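Local coordinates for Blr6230 protein (Bradyrhizobium diazoefficiens USDA 110, PDB 5NGG) that probably hydrolyses the beta-lactam ring of antibiotics, acting as a zinc-dependent metallo-beta-lactamase of subclass B3, at residues A[55-60]-A[66-71]; A[97-100]-A[106-109]. All coordinates share one frame; numbering follows the deposited sequence. Where two conformers were deposited one is given.

Contact 1 of 2, residues A[55-60]-A[66-71]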
ATOM      1  N   ILE A  55      -0.804  -9.605   2.203  1.00  6.57           N
ATOM      2  CA  ILE A  55      -0.765  -8.409   1.354  1.00  6.26           C
ATOM      3  C   ILE A  55      -2.190  -7.849   1.322  1.00  5.45           C
ATOM      4  O   ILE A  55      -3.135  -8.562   0.982  1.00  6.38           O
ATOM      5  CB  ILE A  55      -0.288  -8.712  -0.080  1.00  6.33           C
ATOM      6  CG1 ILE A  55       1.179  -9.162  -0.075  1.00  7.21           C
ATOM      7  CG2 ILE A  55      -0.475  -7.469  -0.961  1.00  6.97           C
ATOM      8  CD1 ILE A  55       1.645  -9.761  -1.370  1.00  7.21           C
ATOM      9  N   ALA A  56      -2.336  -6.583   1.681  1.00  6.04           N
ATOM     10  CA  ALA A  56      -3.656  -5.933   1.751  1.00  5.79           C
ATOM     11  C   ALA A  56      -3.998  -5.293   0.414  1.00  5.87           C
ATOM     12  O   ALA A  56      -3.199  -4.538  -0.151  1.00  7.09           O
ATOM     13  CB  ALA A  56      -3.628  -4.879   2.846  1.00  7.07           C
ATOM     14  N   VAL A  57      -5.214  -5.563  -0.049  1.00  5.64           N
ATOM     15  CA  VAL A  57      -5.780  -5.008  -1.288  1.00  5.85           C
ATOM     16  C   VAL A  57      -7.186  -4.581  -0.911  1.00  5.86           C
ATOM     17  O   VAL A  57      -7.834  -5.285  -0.123  1.00  6.03           O
ATOM     18  CB  VAL A  57      -5.801  -6.069  -2.426  1.00  6.29           C
ATOM     19  CG1 VAL A  57      -6.424  -5.472  -3.694  1.00  6.38           C
ATOM     20  CG2 VAL A  57      -4.390  -6.583  -2.693  1.00  6.97           C
ATOM     21  N   TYR A  58      -7.667  -3.479  -1.485  1.00  5.91           N
ATOM     22  CA  TYR A  58      -8.985  -2.976  -1.127  1.00  6.12           C
ATOM     23  C   TYR A  58      -9.778  -2.608  -2.372  1.00  6.22           C
ATOM     24  O   TYR A  58      -9.239  -2.178  -3.380  1.00  6.99           O
ATOM     25  CB  TYR A  58      -8.901  -1.738  -0.229  1.00  6.36           C
ATOM     26  CG  TYR A  58      -7.949  -1.872   0.924  1.00  6.20           C
ATOM     27  CD1 TYR A  58      -6.592  -1.627   0.755  1.00  6.41           C
ATOM     28  CD2 TYR A  58      -8.385  -2.234   2.197  1.00  6.41           C
ATOM     29  CE1 TYR A  58      -5.691  -1.761   1.804  1.00  6.60           C
ATOM     30  CE2 TYR A  58      -7.496  -2.343   3.258  1.00  6.17           C
ATOM     31  CZ  TYR A  58      -6.153  -2.106   3.051  1.00  6.41           C
ATOM     32  OH  TYR A  58      -5.281  -2.228   4.116  1.00  6.85           O
ATOM     33  N   VAL A  59     -11.098  -2.793  -2.260  0.70  7.09           N
ATOM     34  CA  VAL A  59     -12.099  -2.206  -3.175  0.70  7.46           C
ATOM     35  C   VAL A  59     -12.802  -1.071  -2.446  0.70  7.18           C
ATOM     36  O   VAL A  59     -13.208  -1.200  -1.277  0.70  7.19           O
ATOM     37  CB  VAL A  59     -13.152  -3.244  -3.630  0.70  8.05           C
ATOM     38  CG1 VAL A  59     -14.302  -2.589  -4.398  0.70  8.58           C
ATOM     39  CG2 VAL A  59     -12.503  -4.286  -4.514  0.70  8.39           C
ATOM     40  N   ILE A  60     -12.931   0.053  -3.129  1.00  7.65           N
ATOM     41  CA  ILE A  60     -13.698   1.178  -2.621  1.00  8.13           C
ATOM     42  C   ILE A  60     -14.910   1.318  -3.545  1.00  8.90           C
ATOM     43  O   ILE A  60     -14.760   1.523  -4.748  1.00  9.33           O
ATOM     44  CB  ILE A  60     -12.854   2.463  -2.586  1.00  9.46           C
ATOM     45  CG1 ILE A  60     -11.585   2.296  -1.729  1.00  9.09           C
ATOM     46  CG2 ILE A  60     -13.700   3.600  -2.043  1.00 10.53           C
ATOM     47  CD1 ILE A  60     -10.535   3.347  -1.980  1.00 12.64           C
ATOM     48  N   LEU A  66     -15.986   1.063  -9.161  1.00 12.15           N
ATOM     49  CA  LEU A  66     -15.056   0.639  -8.129  1.00 10.80           C
ATOM     50  C   LEU A  66     -13.699   1.281  -8.315  1.00  9.66           C
ATOM     51  O   LEU A  66     -13.221   1.443  -9.444  1.00 11.04           O
ATOM     52  CB  LEU A  66     -14.878  -0.889  -8.119  1.00 10.96           C
ATOM     53  CG  LEU A  66     -16.204  -1.632  -8.076  1.00 13.09           C
ATOM     54  CD1 LEU A  66     -15.942  -3.132  -8.140  1.00 16.08           C
ATOM     55  CD2 LEU A  66     -17.047  -1.226  -6.870  1.00 14.30           C
ATOM     56  N   ILE A  67     -13.082   1.618  -7.177  1.00  8.61           N
ATOM     57  CA  ILE A  67     -11.666   1.964  -7.129  1.00  8.28           C
ATOM     58  C   ILE A  67     -10.940   0.759  -6.530  1.00  7.52           C
ATOM     59  O   ILE A  67     -11.339   0.271  -5.466  1.00  8.69           O
ATOM     60  CB  ILE A  67     -11.394   3.214  -6.260  1.00  8.57           C
ATOM     61  CG1 ILE A  67     -12.200   4.410  -6.781  1.00 10.64           C
ATOM     62  CG2 ILE A  67      -9.883   3.494  -6.188  1.00  9.67           C
ATOM     63  CD1 ILE A  67     -12.128   5.620  -5.870  1.00 12.28           C
ATOM     64  N   LEU A  68      -9.898   0.294  -7.215  1.00  7.08           N
ATOM     65  CA  LEU A  68      -9.043  -0.765  -6.683  1.00  6.68           C
ATOM     66  C   LEU A  68      -7.802  -0.144  -6.101  1.00  6.29           C
ATOM     67  O   LEU A  68      -7.089   0.596  -6.794  1.00  8.10           O
ATOM     68  CB  LEU A  68      -8.643  -1.708  -7.813  1.00  7.63           C
ATOM     69  CG  LEU A  68      -7.762  -2.885  -7.422  1.00  8.22           C
ATOM     70  CD1 LEU A  68      -8.444  -3.850  -6.482  1.00  9.56           C
ATOM     71  CD2 LEU A  68      -7.331  -3.619  -8.666  1.00  9.39           C
ATOM     72  N   MET A  69      -7.545  -0.404  -4.813  1.00  6.41           N
ATOM     73  CA  MET A  69      -6.338   0.069  -4.109  1.00  6.16           C
ATOM     74  C   MET A  69      -5.352  -1.084  -4.054  1.00  6.10           C
ATOM     75  O   MET A  69      -5.533  -2.024  -3.279  1.00  6.60           O
ATOM     76  CB  MET A  69      -6.686   0.545  -2.703  1.00  7.17           C
ATOM     77  CG  MET A  69      -5.491   1.083  -1.925  1.00  8.85           C
ATOM     78  SD  MET A  69      -4.756   2.612  -2.546  0.90  8.94           S
ATOM     79  CE  MET A  69      -6.072   3.768  -2.199  0.90  8.55           C
ATOM     80  N   ASP A  70      -4.335  -0.998  -4.916  1.00  6.17           N
ATOM     81  CA  ASP A  70      -3.232  -1.958  -5.043  1.00  5.93           C
ATOM     82  C   ASP A  70      -3.690  -3.303  -5.624  1.00  6.21           C
ATOM     83  O   ASP A  70      -4.865  -3.541  -5.898  1.00  6.50           O
ATOM     84  CB  ASP A  70      -2.446  -2.108  -3.721  1.00  7.39           C
ATOM     85  CG  ASP A  70      -1.641  -0.875  -3.376  0.90  8.39           C
ATOM     86  OD1 ASP A  70      -1.106  -0.189  -4.283  0.90  8.44           O
ATOM     87  OD2 ASP A  70      -1.507  -0.616  -2.149  0.90  9.67           O
ATOM     88  N   THR A  71      -2.681  -4.140  -5.887  1.00  6.37           N
ATOM     89  CA  THR A  71      -2.897  -5.561  -6.171  1.00  6.83           C
ATOM     90  C   THR A  71      -1.898  -6.358  -5.299  1.00  6.40           C
ATOM     91  O   THR A  71      -1.482  -5.867  -4.250  1.00  7.23           O
ATOM     92  CB  THR A  71      -2.772  -5.866  -7.681  1.00  7.25           C
ATOM     93  OG1 THR A  71      -1.484  -5.447  -8.164  1.00  8.23           O
ATOM     94  CG2 THR A  71      -3.893  -5.212  -8.465  1.00  8.22           C
TER
HETATM   95  O   HOH W   1      -1.092  -4.421  -1.938  1.00  6.78           O
HETATM   96  O   HOH W   2      -3.031  -1.525  -0.156  1.00 14.63           O
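Tyr58 and Met69 face each other as an antiparallel hydrogen-bonded pair, and the tightly packed part of the contact starts here. Met69 N reaches Tyr58 O at 2.8 Å, and Tyr58 N returns a bond of 3.1 Å to Met69 O, on a carbonyl lone pair. Two residues on, Ile60 and Ile67 repeat the pattern, their beta-branched side chains suiting an extended backbone and meeting CB to CB at 4.0 Å. On the same face Met69, with CG anti to its backbone N (chi1 -179°), lays that CG beside Tyr58 CD1, the two side chains slanting across one another. Tyr58 OH reaches past the strand to Gly240 O and Tyr246 OH. Val59 and Leu68 point to the other face, where Val57 CG1 meets Leu68 CD1 at 3.8 Å and Val59 CG1 packs on Leu66 CD2.

Beyond Tyr58 and Met69 direct backbone pairing stops, as Asp70 leaves the extended conformation (phi 69°), and water bridges take over. One water joins Ala56 O to Thr71 O, donating to both at 2.8 Å; a second donates to Ala56 O and to Asp70 OD2, which also bonds Thr100 OG1. Val57 still packs closely here, its CG1 3.3 Å from Asp70 O, a buried carbonyl with no polar partner.

Leu169 of strand 167-173, in the second sheet, lies against Ile60, Ile67 and Met69, while Ile113 of helix 110-117 lies against Leu68. Apolar residues on both faces are what such a place demands: this is a beta hairpin of the N-terminal sheet in the metallo-beta-lactamase alpha-beta/beta-alpha sandwich.

Contact 2 of 2, residues A[97-100]-A[106-109]. With ZN (zinc ion), chain C.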
ATOM      1  N   ILE A  97      -7.528   2.478 -10.683  1.00 10.05           N
ATOM      2  CA  ILE A  97      -6.585   1.702  -9.881  1.00  9.16           C
ATOM      3  C   ILE A  97      -5.625   2.719  -9.263  1.00  8.47           C
ATOM      4  O   ILE A  97      -5.011   3.520  -9.982  1.00  9.49           O
ATOM      5  CB  ILE A  97      -5.794   0.708 -10.729  1.00 10.55           C
ATOM      6  CG1 ILE A  97      -6.734  -0.236 -11.490  1.00 12.40           C
ATOM      7  CG2 ILE A  97      -4.839  -0.074  -9.846  1.00 11.35           C
ATOM      8  CD1 ILE A  97      -6.057  -1.053 -12.576  1.00 15.16           C
ATOM      9  N   LEU A  98      -5.514   2.689  -7.933  1.00  7.28           N
ATOM     10  CA  LEU A  98      -4.562   3.536  -7.216  1.00  7.44           C
ATOM     11  C   LEU A  98      -3.463   2.655  -6.642  1.00  7.10           C
ATOM     12  O   LEU A  98      -3.703   1.508  -6.262  1.00  7.89           O
ATOM     13  CB  LEU A  98      -5.256   4.289  -6.071  1.00  7.81           C
ATOM     14  CG  LEU A  98      -5.899   5.633  -6.448  1.00 11.28           C
ATOM     15  CD1 LEU A  98      -6.710   5.647  -7.704  1.00 13.22           C
ATOM     16  CD2 LEU A  98      -6.661   6.187  -5.267  1.00 12.20           C
ATOM     17  N   ASN A  99      -2.265   3.219  -6.587  1.00  7.70           N
ATOM     18  CA  ASN A  99      -1.117   2.535  -5.999  1.00  7.95           C
ATOM     19  C   ASN A  99      -0.622   3.294  -4.784  1.00  7.61           C
ATOM     20  O   ASN A  99      -0.521   4.528  -4.815  1.00  8.31           O
ATOM     21  CB  ASN A  99      -0.009   2.444  -7.052  1.00  8.34           C
ATOM     22  CG  ASN A  99       1.220   1.570  -6.666  1.00  8.40           C
ATOM     23  OD1 ASN A  99       2.328   1.893  -7.101  1.00 10.55           O
ATOM     24  ND2 ASN A  99       1.043   0.465  -5.958  1.00  8.16           N
ATOM     25  N   THR A 100      -0.250   2.549  -3.748  1.00  7.45           N
ATOM     26  CA  THR A 100       0.507   3.109  -2.618  1.00  8.18           C
ATOM     27  C   THR A 100       1.986   3.235  -3.003  1.00  7.40           C
ATOM     28  O   THR A 100       2.587   4.302  -2.909  1.00  9.79           O
ATOM     29  CB  THR A 100       0.402   2.243  -1.350  1.00  9.57           C
ATOM     30  OG1 THR A 100       0.706   0.879  -1.663  1.00 10.79           O
ATOM     31  CG2 THR A 100      -0.975   2.401  -0.705  1.00 10.34           C
ATOM     32  N   HIS A 106       2.767  -5.295  -4.578  1.00  5.76           N
ATOM     33  CA  HIS A 106       1.589  -4.426  -4.655  1.00  5.80           C
ATOM     34  C   HIS A 106       1.163  -4.101  -6.086  1.00  5.98           C
ATOM     35  O   HIS A 106       0.049  -3.630  -6.297  1.00  8.15           O
ATOM     36  CB  HIS A 106       1.830  -3.141  -3.873  1.00  5.93           C
ATOM     37  CG  HIS A 106       2.349  -3.414  -2.491  1.00  5.82           C
ATOM     38  ND1 HIS A 106       1.577  -4.023  -1.525  1.00  5.96           N
ATOM     39  CD2 HIS A 106       3.590  -3.325  -1.973  1.00  6.40           C
ATOM     40  CE1 HIS A 106       2.323  -4.269  -0.464  1.00  6.25           C
ATOM     41  NE2 HIS A 106       3.556  -3.840  -0.703  1.00  6.87           N
ATOM     42  N   THR A 107       2.032  -4.346  -7.064  1.00  6.40           N
ATOM     43  CA  THR A 107       1.780  -3.954  -8.460  1.00  7.01           C
ATOM     44  C   THR A 107       1.604  -5.125  -9.404  1.00  6.94           C
ATOM     45  O   THR A 107       1.400  -4.929 -10.601  1.00  7.46           O
ATOM     46  CB  THR A 107       2.973  -3.159  -8.998  1.00  7.70           C
ATOM     47  OG1 THR A 107       4.098  -4.041  -8.962  1.00  7.87           O
ATOM     48  CG2 THR A 107       3.283  -1.915  -8.193  1.00  8.99           C
ATOM     49  N   GLY A 108       1.694  -6.344  -8.873  1.00  7.53           N
ATOM     50  CA  GLY A 108       1.775  -7.536  -9.697  1.00  8.65           C
ATOM     51  C   GLY A 108       0.596  -7.783 -10.607  1.00  8.70           C
ATOM     52  O   GLY A 108       0.748  -8.479 -11.610  1.00 10.31           O
ATOM     53  N   GLY A 109      -0.569  -7.243 -10.257  1.00  8.20           N
ATOM     54  CA  GLY A 109      -1.773  -7.404 -11.066  1.00  8.71           C
ATOM     55  C   GLY A 109      -2.197  -6.188 -11.866  1.00  8.17           C
ATOM     56  O   GLY A 109      -3.245  -6.241 -12.532  1.00  9.48           O
TER
HETATM   57 ZN    ZN C 301       5.133  -4.598   0.375  1.00  7.31          ZN
HETATM   58  O   HOH W   3       6.889  -4.077  -0.566  1.00  7.07           O
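The Asn99 amide and the methyl CG2 of Thr107 meet at an incline: the methyl stands off the amide plane, 4.0 Å from Asn99 ND2 and 4.1 Å from Asn99 OD1, favouring neither. Holding CG anti to the backbone N (chi1 -172°) brings the amide up against Thr107. Asn99 ND2 also approaches His106 CB and His106 O, each at 4.2 Å, which is contact without a hydrogen bond; its N-H groups are committed to Asp70 OD1 and to His101 O. An asparagine fits here because one amide NH2 can serve two acceptors, the Asp70 carboxylate and the backbone O of His101, itself a zinc ligand.

The other flat group, the His106 imidazole, meets the rings of His101 and His242 at steep angles, about 65° and 75°. At its NE2 edge it binds a zinc ion at 2.1 Å, with the metal nearly equidistant from CD2 and CE1. Asp105 and His242 share this metal, and a water is a further ligand, also at 2.1 Å. Histidine suits the place because its ring nitrogen NE2 can bind the metal directly.

Segment 97-100 leads into the His-X-His-X-Asp-His motif characteristic of the superfamily, and segment 106-109 opens on its last histidine. Strand 94-98 lies between strands 65-69 and 120-124, and the short helix 104-107 carries the chain on toward helix 110-117; Phe110 there touches Asn99, and Leu131 of helix 128-133 touches both Asn99 and Thr107.

In the fold
Contacts 1 and 2 have centres about 8 Å apart and meet along neighbouring strands 65-69 and 94-98 of one sheet. Asp70 is the join: its OD1 lies 2.8 Å from Asn99 ND2, and its OD2 lies 2.7 Å from Thr100 OG1, both probable hydrogen bonds, so the carboxylate ties the hairpin to Asn99 and Thr100, just ahead of the zinc ligand His101. Thr71 OG1 adds hydrogen bonds with His106 O and Gly109 N. The side chain of Ile55 in contact 1 comes about 4 Å from those of Asp105 and His242, which share a zinc ion with His106. Contact 2 thus supplies a ligand of the dinuclear zinc site, whereas contact 1 lies beside it, the Ile55 side chain about 6 Å from a zinc ion.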